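Side-chain contact in laminin subunit ALPHA-1 (Mus musculus, PDB 2JD4), which probably tethers the basement membrane to cell surfaces through the laminin G-like domains LG4-5 of the laminin alpha1 chain: residues A[20-25]-A[179-184]. The protein carries 4 engineered substitutions. Residues are numbered along the deposited sequence; the frame is centred on the assembly and turned at random.
Sequences GAHQFG and LDKDRP
Lys181 NZ lies against the imidazole of His22 and donates a hydrogen bond to the backbone O of Gly170, on strand 167-174. The ammonium comes in at the ring's edge, in its plane, with NZ 3.0 Å from His22 CD2. That is close for a ring carbon, and the contact is doubtful as modelled. The ring may be turned over, which would put ND1 at this place. As modelled, His22 NE2 stays 4.1 Å from Lys181 NZ. The two side chains run toward each other from opposite directions. In Lys181 the bend at chi3 (67°) sets the end of the chain beside the imidazole edge. His22 NE2 as modelled also lies 3.9 Å from Lys181 CB, so the CD2-NE2 edge of the ring runs beside the lysine chain from CB to NZ. Beyond the pair, His22 touches Val190 and Leu32. With an alanine in place of the imidazole, the Lys181 chain would probably lose its cover along this edge, leaving NZ with Gly170 O. Lys181 belongs to a type I beta turn from Asp180 to Arg183, closed by the bond from Arg183 N to Asp180 O. The contact joins this turn to strand 22-23, which pairs antiparallel with strand 167-174 in the beta sandwich of a laminin G domain.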
ATOM      1  N   GLY A  20      -4.935  10.086  18.433  1.00 20.43           N
ATOM      2  CA  GLY A  20      -4.878   8.768  19.041  1.00 23.05           C
ATOM      3  C   GLY A  20      -5.136   7.608  18.094  1.00 25.73           C
ATOM      4  O   GLY A  20      -5.792   6.626  18.460  1.00 26.89           O
ATOM      5  N   ALA A  21      -4.640   7.726  16.870  1.00 19.54           N
ATOM      6  CA  ALA A  21      -4.807   6.660  15.890  1.00 18.72           C
ATOM      7  C   ALA A  21      -3.498   6.539  15.130  1.00 19.62           C
ATOM      8  O   ALA A  21      -2.748   7.517  15.022  1.00 17.53           O
ATOM      9  CB  ALA A  21      -5.947   6.984  14.935  1.00 15.97           C
ATOM     10  N   HIS A  22      -3.220   5.351  14.603  1.00 12.68           N
ATOM     11  CA  HIS A  22      -1.983   5.144  13.860  1.00 14.69           C
ATOM     12  C   HIS A  22      -2.226   4.499  12.493  1.00 15.20           C
ATOM     13  O   HIS A  22      -3.066   3.607  12.355  1.00 14.87           O
ATOM     14  CB  HIS A  22      -1.030   4.266  14.686  1.00 16.28           C
ATOM     15  CG  HIS A  22      -0.655   4.863  16.009  1.00 21.16           C
ATOM     16  ND1 HIS A  22       0.425   5.704  16.170  1.00 24.54           N
ATOM     17  CD2 HIS A  22      -1.228   4.754  17.230  1.00 18.39           C
ATOM     18  CE1 HIS A  22       0.502   6.085  17.432  1.00 24.40           C
ATOM     19  NE2 HIS A  22      -0.490   5.523  18.097  1.00 21.89           N
ATOM     20  N   GLN A  23      -1.481   4.955  11.489  1.00 14.73           N
ATOM     21  CA  GLN A  23      -1.592   4.407  10.144  1.00 17.05           C
ATOM     22  C   GLN A  23      -0.428   3.442   9.934  1.00 16.69           C
ATOM     23  O   GLN A  23       0.724   3.807  10.150  1.00 14.04           O
ATOM     24  CB  GLN A  23      -1.507   5.515   9.085  1.00 18.99           C
ATOM     25  CG  GLN A  23      -1.601   4.999   7.641  1.00 16.65           C
ATOM     26  CD  GLN A  23      -3.026   4.679   7.215  1.00 22.70           C
ATOM     27  OE1 GLN A  23      -3.247   4.061   6.174  1.00 26.75           O
ATOM     28  NE2 GLN A  23      -4.000   5.111   8.015  1.00 23.81           N
ATOM     29  N   PHE A  24      -0.733   2.220   9.514  1.00 15.49           N
ATOM     30  CA  PHE A  24       0.299   1.223   9.260  1.00 15.79           C
ATOM     31  C   PHE A  24       0.356   0.920   7.760  1.00 15.31           C
ATOM     32  O   PHE A  24      -0.366   1.524   6.966  1.00 13.23           O
ATOM     33  CB  PHE A  24       0.013  -0.057  10.058  1.00 13.47           C
ATOM     34  CG  PHE A  24      -0.011   0.152  11.546  1.00 13.10           C
ATOM     35  CD1 PHE A  24      -1.188   0.529  12.189  1.00 13.82           C
ATOM     36  CD2 PHE A  24       1.152   0.001  12.303  1.00 11.96           C
ATOM     37  CE1 PHE A  24      -1.209   0.756  13.571  1.00 13.94           C
ATOM     38  CE2 PHE A  24       1.144   0.223  13.678  1.00 15.55           C
ATOM     39  CZ  PHE A  24      -0.042   0.603  14.314  1.00 14.18           C
ATOM     40  N   GLY A  25       1.223  -0.008   7.372  1.00 14.45           N
ATOM     41  CA  GLY A  25       1.335  -0.353   5.965  1.00 15.07           C
ATOM     42  C   GLY A  25       2.146   0.605   5.100  1.00 15.43           C
ATOM     43  O   GLY A  25       2.213   0.418   3.887  1.00 15.91           O
ATOM     44  N   LEU A 179      -4.691  -0.631  26.034  1.00 26.44           N
ATOM     45  CA  LEU A 179      -3.233  -0.524  25.944  1.00 26.45           C
ATOM     46  C   LEU A 179      -2.814   0.912  25.623  1.00 28.41           C
ATOM     47  O   LEU A 179      -3.485   1.611  24.862  1.00 27.65           O
ATOM     48  CB  LEU A 179      -2.702  -1.481  24.869  1.00 28.73           C
ATOM     49  CG  LEU A 179      -2.154  -2.856  25.287  1.00 34.53           C
ATOM     50  CD1 LEU A 179      -2.995  -3.462  26.391  1.00 31.74           C
ATOM     51  CD2 LEU A 179      -2.102  -3.775  24.070  1.00 33.24           C
ATOM     52  N   ASP A 180      -1.711   1.367  26.210  1.00 27.74           N
ATOM     53  CA  ASP A 180      -1.257   2.728  25.936  1.00 29.56           C
ATOM     54  C   ASP A 180      -0.403   2.702  24.675  1.00 24.31           C
ATOM     55  O   ASP A 180       0.785   2.427  24.738  1.00 21.16           O
ATOM     56  CB  ASP A 180      -0.433   3.276  27.102  1.00 34.18           C
ATOM     57  CG  ASP A 180      -0.382   4.797  27.114  1.00 40.35           C
ATOM     58  OD1 ASP A 180      -0.279   5.404  26.021  1.00 36.67           O
ATOM     59  OD2 ASP A 180      -0.442   5.385  28.217  1.00 42.27           O
ATOM     60  N   LYS A 181      -1.017   2.983  23.531  1.00 25.58           N
ATOM     61  CA  LYS A 181      -0.294   2.967  22.263  1.00 26.48           C
ATOM     62  C   LYS A 181       0.714   4.097  22.170  1.00 28.99           C
ATOM     63  O   LYS A 181       1.585   4.079  21.302  1.00 31.21           O
ATOM     64  CB  LYS A 181      -1.265   3.071  21.090  1.00 30.23           C
ATOM     65  CG  LYS A 181      -2.244   1.921  20.992  1.00 32.39           C
ATOM     66  CD  LYS A 181      -3.262   2.189  19.902  1.00 33.99           C
ATOM     67  CE  LYS A 181      -2.622   2.175  18.532  1.00 33.10           C
ATOM     68  NZ  LYS A 181      -3.506   2.832  17.526  1.00 38.72           N
ATOM     69  N   ASP A 182       0.590   5.072  23.065  1.00 27.78           N
ATOM     70  CA  ASP A 182       1.487   6.220  23.088  1.00 32.42           C
ATOM     71  C   ASP A 182       2.824   5.895  23.735  1.00 30.09           C
ATOM     72  O   ASP A 182       3.767   6.679  23.635  1.00 32.04           O
ATOM     73  CB  ASP A 182       0.844   7.388  23.842  1.00 35.18           C
ATOM     74  CG  ASP A 182      -0.393   7.914  23.152  1.00 43.99           C
ATOM     75  OD1 ASP A 182      -0.295   8.287  21.963  1.00 46.82           O
ATOM     76  OD2 ASP A 182      -1.463   7.958  23.799  1.00 47.14           O
ATOM     77  N   ARG A 183       2.908   4.745  24.399  1.00 28.12           N
ATOM     78  CA  ARG A 183       4.146   4.343  25.054  1.00 28.99           C
ATOM     79  C   ARG A 183       4.661   2.971  24.602  1.00 28.42           C
ATOM     80  O   ARG A 183       4.808   2.048  25.407  1.00 26.23           O
ATOM     81  CB  ARG A 183       3.960   4.368  26.571  1.00 33.32           C
ATOM     82  CG  ARG A 183       3.678   5.764  27.100  1.00 37.29           C
ATOM     83  CD  ARG A 183       3.929   5.872  28.590  1.00 41.78           C
ATOM     84  NE  ARG A 183       2.999   5.072  29.377  1.00 46.46           N
ATOM     85  CZ  ARG A 183       2.994   5.037  30.704  1.00 50.31           C
ATOM     86  NH1 ARG A 183       3.871   5.760  31.389  1.00 49.18           N
ATOM     87  NH2 ARG A 183       2.117   4.278  31.347  1.00 53.03           N
ATOM     88  N   PRO A 184       4.948   2.830  23.301  1.00 26.29           N
ATOM     89  CA  PRO A 184       5.446   1.565  22.748  1.00 27.09           C
ATOM     90  C   PRO A 184       6.884   1.260  23.161  1.00 26.71           C
ATOM     91  O   PRO A 184       7.661   2.172  23.443  1.00 24.52           O
ATOM     92  CB  PRO A 184       5.312   1.779  21.244  1.00 23.57           C
ATOM     93  CG  PRO A 184       5.588   3.247  21.098  1.00 23.88           C
ATOM     94  CD  PRO A 184       4.781   3.838  22.237  1.00 24.64           C
TER